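Local coordinates for protein esterase TesA (PDB 4JGG) that hydrolyses carboxylic esters as a secreted serine esterase, acting best on Tween detergents and short-chain p-nitrophenyl esters, with low thioesterase activity towards palmitoyl-coenzyme A, at residues A[74-77]-A[78-82]; A[100-103]-A[104-108]; A[192-195]-A[196-199]. All coordinates share one frame; numbering follows the deposited sequence.

Contact 1: residues A[74-77]-A[78-82]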
loop_
_atom_site.group_PDB
_atom_site.type_symbol
_atom_site.label_atom_id
_atom_site.label_comp_id
_atom_site.label_asym_id
_atom_site.label_seq_id
_atom_site.Cartn_x
_atom_site.Cartn_y
_atom_site.Cartn_z
ATOM N N LEU A 74 6.159 -4.008 -10.071
ATOM C CA LEU A 74 7.581 -4.212 -10.289
ATOM C C LEU A 74 7.966 -3.752 -11.702
ATOM O O LEU A 74 8.949 -3.043 -11.884
ATOM C CB LEU A 74 7.945 -5.681 -10.072
ATOM C CG LEU A 74 9.384 -6.111 -10.364
ATOM C CD1 LEU A 74 10.388 -5.362 -9.504
ATOM C CD2 LEU A 74 9.555 -7.636 -10.206
ATOM N N ALA A 75 7.172 -4.155 -12.693
ATOM C CA ALA A 75 7.419 -3.755 -14.074
ATOM C C ALA A 75 7.424 -2.227 -14.265
ATOM O O ALA A 75 8.233 -1.712 -15.037
ATOM C CB ALA A 75 6.405 -4.401 -14.999
ATOM N N ARG A 76 6.536 -1.516 -13.568
ATOM C CA ARG A 76 6.350 -0.075 -13.791
ATOM C C ARG A 76 7.093 0.838 -12.800
ATOM O O ARG A 76 7.152 2.051 -12.991
ATOM C CB ARG A 76 4.860 0.304 -13.856
ATOM C CG ARG A 76 4.089 0.141 -12.528
ATOM C CD ARG A 76 2.597 0.380 -12.753
ATOM N NE ARG A 76 1.793 0.296 -11.537
ATOM C CZ ARG A 76 1.383 1.347 -10.830
ATOM N NH1 ARG A 76 1.722 2.576 -11.202
ATOM N NH2 ARG A 76 0.638 1.173 -9.755
ATOM N N LEU A 77 7.689 0.255 -11.767
ATOM C CA LEU A 77 8.417 1.047 -10.771
ATOM C C LEU A 77 9.683 1.765 -11.296
ATOM O O LEU A 77 9.892 2.946 -11.006
ATOM C CB LEU A 77 8.707 0.197 -9.517
ATOM C CG LEU A 77 9.538 0.879 -8.423
ATOM C CD1 LEU A 77 8.771 2.007 -7.751
ATOM C CD2 LEU A 77 10.012 -0.147 -7.400
ATOM N N PRO A 78 10.522 1.079 -12.099
ATOM C CA PRO A 78 11.755 1.750 -12.541
ATOM C C PRO A 78 11.512 3.100 -13.228
ATOM O O PRO A 78 12.255 4.059 -12.973
ATOM C CB PRO A 78 12.368 0.738 -13.516
ATOM C CG PRO A 78 11.891 -0.587 -12.958
ATOM C CD PRO A 78 10.485 -0.329 -12.523
ATOM N N ALA A 79 10.485 3.173 -14.069
ATOM C CA ALA A 79 10.146 4.424 -14.741
ATOM C C ALA A 79 9.734 5.510 -13.740
ATOM O O ALA A 79 10.058 6.688 -13.917
ATOM C CB ALA A 79 9.033 4.195 -15.765
ATOM N N LEU A 80 8.980 5.098 -12.723
ATOM C CA LEU A 80 8.515 5.967 -11.648
ATOM C C LEU A 80 9.678 6.469 -10.802
ATOM O O LEU A 80 9.753 7.657 -10.490
ATOM C CB LEU A 80 7.503 5.223 -10.767
ATOM C CG LEU A 80 6.117 4.929 -11.352
ATOM C CD1 LEU A 80 5.308 3.995 -10.429
ATOM C CD2 LEU A 80 5.350 6.221 -11.609
ATOM N N LEU A 81 10.602 5.575 -10.456
ATOM C CA LEU A 81 11.790 5.975 -9.701
ATOM C C LEU A 81 12.604 6.970 -10.517
ATOM O O LEU A 81 13.033 7.997 -10.002
ATOM C CB LEU A 81 12.648 4.764 -9.332
ATOM C CG LEU A 81 11.940 3.713 -8.468
ATOM C CD1 LEU A 81 12.824 2.495 -8.257
ATOM C CD2 LEU A 81 11.549 4.341 -7.137
ATOM N N ALA A 82 12.805 6.678 -11.794
ATOM C CA ALA A 82 13.602 7.577 -12.639
ATOM C C ALA A 82 12.940 8.945 -12.760
ATOM O O ALA A 82 13.596 9.986 -12.644
ATOM C CB ALA A 82 13.828 6.968 -14.008
#
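Leu77 and Leu81 stand one helical turn apart, and their first torsions turn the branched ends together: Leu77 holds CG opposite its own backbone N (chi1 177°), whereas Leu81 swings CG over to lie beside its N (chi1 -60°). The two ends lie against each other at a slant, with Leu77 CG 3.7 Å from Leu81 CD1 and Leu77 CD1 the same 3.7 Å from Leu81 CD2. The backbone bond between the same two residues, from Leu81 N to Leu77 O, 2.8 Å long and nearly straight, carries the helix on past Pro78. That proline has no N-H to give to the preceding turn, and its ring carbon CD sits 3.2 Å from Leu74 O, where a helical donor would otherwise stand; the helix kinks here. Around the helix from the leucine pair, Arg76 runs extended from CG to NE, and the Leu80 methyl CD1 meets its guanidinium obliquely, 3.9 Å from NH1, in a van der Waals contact. The charge itself is met by Asp68, in a salt bridge through NE, while NH1 also bonds to Ala63 O. All this belongs to helix 70-84 of the alpha/beta/alpha fold: Leu74 and Leu77 pack on Met114 of helix 104-121, and Arg76 and Leu80 reach Val27 and Leu25 of strand 23-28 in the parallel sheet.

Contact 2: residues A[100-103]-A[104-108]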
loop_
_atom_site.group_PDB
_atom_site.type_symbol
_atom_site.label_atom_id
_atom_site.label_comp_id
_atom_site.label_asym_id
_atom_site.label_seq_id
_atom_site.Cartn_x
_atom_site.Cartn_y
_atom_site.Cartn_z
ATOM N N ARG A 100 -6.711 -13.181 -6.470
ATOM C CA ARG A 100 -6.666 -14.004 -7.675
ATOM C C ARG A 100 -6.176 -15.426 -7.435
ATOM O O ARG A 100 -6.235 -16.260 -8.327
ATOM C CB ARG A 100 -5.740 -13.376 -8.713
ATOM C CG ARG A 100 -6.235 -12.077 -9.289
ATOM C CD ARG A 100 -5.342 -11.639 -10.413
ATOM N NE ARG A 100 -5.349 -10.194 -10.524
ATOM C CZ ARG A 100 -4.731 -9.502 -11.473
ATOM N NH1 ARG A 100 -4.038 -10.125 -12.422
ATOM N NH2 ARG A 100 -4.813 -8.174 -11.466
ATOM N N GLY A 101 -5.674 -15.714 -6.249
ATOM C CA GLY A 101 -5.155 -17.046 -5.994
ATOM C C GLY A 101 -3.841 -17.281 -6.709
ATOM O O GLY A 101 -3.540 -18.395 -7.145
ATOM N N MET A 102 -3.052 -16.222 -6.853
ATOM C CA MET A 102 -1.732 -16.361 -7.462
ATOM C C MET A 102 -0.796 -16.931 -6.410
ATOM O O MET A 102 -1.188 -17.089 -5.258
ATOM C CB MET A 102 -1.235 -15.004 -7.973
ATOM C CG MET A 102 -2.242 -14.360 -8.922
ATOM S SD MET A 102 -1.768 -12.799 -9.691
ATOM C CE MET A 102 -0.224 -13.209 -10.482
ATOM N N ALA A 103 0.431 -17.236 -6.795
ATOM C CA ALA A 103 1.363 -17.881 -5.871
ATOM C C ALA A 103 1.943 -16.875 -4.867
ATOM O O ALA A 103 2.404 -15.805 -5.244
ATOM C CB ALA A 103 2.474 -18.574 -6.643
ATOM N N PRO A 104 1.897 -17.216 -3.576
ATOM C CA PRO A 104 2.486 -16.395 -2.518
ATOM C C PRO A 104 3.983 -16.174 -2.695
ATOM O O PRO A 104 4.500 -15.153 -2.250
ATOM C CB PRO A 104 2.240 -17.230 -1.262
ATOM C CG PRO A 104 1.032 -18.021 -1.578
ATOM C CD PRO A 104 1.115 -18.340 -3.033
ATOM N N ALA A 105 4.676 -17.119 -3.320
ATOM C CA ALA A 105 6.128 -17.007 -3.449
ATOM C C ALA A 105 6.518 -15.929 -4.457
ATOM O O ALA A 105 7.477 -15.181 -4.236
ATOM C CB ALA A 105 6.738 -18.344 -3.823
ATOM N N GLN A 106 5.772 -15.848 -5.562
ATOM C CA GLN A 106 6.028 -14.825 -6.573
ATOM C C GLN A 106 5.721 -13.423 -6.040
ATOM O O GLN A 106 6.333 -12.441 -6.469
ATOM C CB GLN A 106 5.256 -15.110 -7.875
ATOM C CG GLN A 106 3.734 -15.281 -7.716
ATOM C CD GLN A 106 2.956 -13.974 -7.901
ATOM O OE1 GLN A 106 3.321 -13.126 -8.727
ATOM N NE2 GLN A 106 1.879 -13.814 -7.140
ATOM N N LEU A 107 4.778 -13.335 -5.108
ATOM C CA LEU A 107 4.477 -12.069 -4.440
ATOM C C LEU A 107 5.694 -11.621 -3.660
ATOM O O LEU A 107 6.117 -10.461 -3.738
ATOM C CB LEU A 107 3.292 -12.221 -3.480
ATOM C CG LEU A 107 2.966 -10.981 -2.641
ATOM C CD1 LEU A 107 2.648 -9.767 -3.520
ATOM C CD2 LEU A 107 1.826 -11.246 -1.660
ATOM N N GLN A 108 6.262 -12.553 -2.903
ATOM C CA GLN A 108 7.420 -12.262 -2.070
ATOM C C GLN A 108 8.589 -11.811 -2.941
ATOM O O GLN A 108 9.308 -10.878 -2.602
ATOM C CB GLN A 108 7.798 -13.496 -1.242
ATOM C CG GLN A 108 8.562 -13.170 0.037
ATOM C CD GLN A 108 9.996 -12.757 -0.229
ATOM O OE1 GLN A 108 10.519 -12.960 -1.324
ATOM N NE2 GLN A 108 10.644 -12.173 0.779
#
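Gln106 folds back from the first turn of helix 104-121 onto the residues just before it, Met102 and Ala103. Its CB points toward that segment. From there chi1 of 55° places CG between the backbone N and the carbonyl carbon, bringing CG to 3.7 Å from Ala103 CB. A bend at chi2 (92°) then turns the amide back along the chain. The amide carbon CD comes 4.2 Å from Met102 CE, and OE1 lies 4.0 Å from the same methyl. NE2, on the other branch, lies 3.4 Å from Met102 CB and donates a hydrogen bond to Ala103 O at 2.8 Å. The position of Ala103 O is less certain than its surroundings, since the model crowds it, and the length of this bond should be read with that in mind. The methionine side chain bends at chi3 and meets the glutamine at about a right angle.

Ala103 is the N-cap residue, and Pro104 follows as the first residue of the helix, where no bond to a preceding turn is expected and a proline fits readily. Just upstream, Gly101 closes helix 95-99 in a Schellman motif with positive phi, so the chain leaves one helix and enters the next within a few residues. The side-chain nitrogen NE2 of Gln106 also gives a hydrogen bond to Asp97 OD2 in helix 95-99. One polar group thereby joins both sides of the turn, and its two acceptors, though Ala103 O is the less surely placed, probably fix how the amide is rotated.

Contact 3: residues A[192-195]-A[196-199]; sequences NVWP and TLKP
This is a local, turn-to-turn contact close to the C-terminal end of helix 186-197, the last helix of the chain, with Lys198 and Pro199 in 3-10 geometry. Trp194 and Lys198 carry much of it. Trp194 sets CG opposite its backbone N (chi1 -175°), which directs the indole along the helix to the side chains of Leu197 and Lys198. The extended lysine chain lays CG over one indole face, 4.0 Å above the plane and offset toward the rim, and its CD lies 3.8 Å from Trp194 NE1. Leu197 approaches the six-membered ring obliquely, CD2 4.1 Å from CE3. Two backbone bonds hold the turns together: Leu197 N to Val193 O at 2.9 Å, and a straighter one from Lys198 N to Trp194 O at 2.7 Å. The helix kinks at Pro195, whose N has no hydrogen for the preceding turn; Pro199 likewise turns its ring CD, not a donor, to Pro195 O. Water 1 donates to Asn192 O at 2.9 Å.

Inward, Val193 and Leu197 pack on Leu126 of strand 124-128, and Leu47 of helix 43-53 touches both Trp194 and Leu197. A cation-pi interaction with Arg50 probably adds electrostatic attraction to the indole's apolar packing.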
loop_
_atom_site.group_PDB
_atom_site.type_symbol
_atom_site.label_atom_id
_atom_site.label_comp_id
_atom_site.label_asym_id
_atom_site.label_seq_id
_atom_site.Cartn_x
_atom_site.Cartn_y
_atom_site.Cartn_z
ATOM N N ASN A 192 -4.024 4.371 9.889
ATOM C CA ASN A 192 -3.240 3.143 9.947
ATOM C C ASN A 192 -1.826 3.274 9.400
ATOM O O ASN A 192 -0.950 2.484 9.748
ATOM C CB ASN A 192 -3.990 1.982 9.282
ATOM C CG ASN A 192 -5.159 1.517 10.112
ATOM O OD1 ASN A 192 -5.254 1.865 11.285
ATOM N ND2 ASN A 192 -6.054 0.738 9.520
ATOM N N VAL A 193 -1.604 4.272 8.546
ATOM C CA VAL A 193 -0.298 4.452 7.931
ATOM C C VAL A 193 0.531 5.476 8.698
ATOM O O VAL A 193 1.717 5.276 8.911
ATOM C CB VAL A 193 -0.417 4.915 6.446
ATOM C CG1 VAL A 193 0.951 4.991 5.790
ATOM C CG2 VAL A 193 -1.332 3.998 5.662
ATOM N N TRP A 194 -0.106 6.563 9.119
ATOM C CA TRP A 194 0.616 7.733 9.651
ATOM C C TRP A 194 1.675 7.401 10.701
ATOM O O TRP A 194 2.821 7.830 10.573
ATOM C CB TRP A 194 -0.366 8.802 10.150
ATOM C CG TRP A 194 0.282 10.097 10.613
ATOM C CD1 TRP A 194 0.340 10.580 11.897
ATOM C CD2 TRP A 194 0.936 11.071 9.795
ATOM N NE1 TRP A 194 0.993 11.784 11.922
ATOM C CE2 TRP A 194 1.376 12.111 10.644
ATOM C CE3 TRP A 194 1.202 11.168 8.422
ATOM C CZ2 TRP A 194 2.059 13.232 10.171
ATOM C CZ3 TRP A 194 1.889 12.285 7.954
ATOM C CH2 TRP A 194 2.306 13.297 8.824
ATOM N N PRO A 195 1.308 6.643 11.743
ATOM C CA PRO A 195 2.254 6.322 12.823
ATOM C C PRO A 195 3.536 5.676 12.327
ATOM O O PRO A 195 4.608 5.953 12.858
ATOM C CB PRO A 195 1.482 5.303 13.671
ATOM C CG PRO A 195 0.055 5.638 13.452
ATOM C CD PRO A 195 -0.045 6.145 12.030
ATOM N N THR A 196 3.417 4.798 11.340
ATOM C CA THR A 196 4.562 4.055 10.833
ATOM C C THR A 196 5.316 4.914 9.818
ATOM O O THR A 196 6.529 4.779 9.657
ATOM C CB THR A 196 4.121 2.678 10.240
ATOM O OG1 THR A 196 3.534 1.887 11.283
ATOM C CG2 THR A 196 5.294 1.917 9.668
ATOM N N LEU A 197 4.594 5.817 9.162
ATOM C CA LEU A 197 5.199 6.743 8.191
ATOM C C LEU A 197 5.946 7.894 8.855
ATOM O O LEU A 197 7.064 8.253 8.458
ATOM C CB LEU A 197 4.115 7.328 7.282
ATOM C CG LEU A 197 4.534 8.506 6.398
ATOM C CD1 LEU A 197 5.629 8.083 5.432
ATOM C CD2 LEU A 197 3.334 9.092 5.657
ATOM N N LYS A 198 5.305 8.486 9.854
ATOM C CA LYS A 198 5.803 9.695 10.507
ATOM C C LYS A 198 7.309 9.690 10.785
ATOM O O LYS A 198 7.999 10.637 10.423
ATOM C CB LYS A 198 5.020 9.953 11.794
ATOM C CG LYS A 198 5.293 11.309 12.425
ATOM C CD LYS A 198 4.350 11.553 13.579
ATOM C CE LYS A 198 4.524 12.945 14.162
ATOM N NZ LYS A 198 3.757 13.063 15.439
ATOM N N PRO A 199 7.828 8.620 11.417
ATOM C CA PRO A 199 9.252 8.583 11.775
ATOM C C PRO A 199 10.161 8.609 10.551
ATOM O O PRO A 199 11.337 8.955 10.666
ATOM C CB PRO A 199 9.399 7.238 12.497
ATOM C CG PRO A 199 8.018 6.869 12.923
ATOM C CD PRO A 199 7.131 7.390 11.839
HETATM O O HOH W 1 1.243 2.677 11.610
#

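Overall arrangement
Following the chain from the N terminus, contact 1 comes first, within helix 70-84; contact 2 then marks the passage from helix 95-99 into helix 104-121, and contact 3 lies on helix 186-197 near the C terminus. They run in series: none nests in or crosses another, and none closes a long loop, since each joins adjoining segments. Contacts 1 and 2 are linked through packing between helices 70-84 and 104-121, although their nearest atoms stay about 7 Å apart. Contact 3 lies across the chain's centre from contact 2, with centres about 27 Å apart, and joins the final helix to helix 43-53 and strand 124-128.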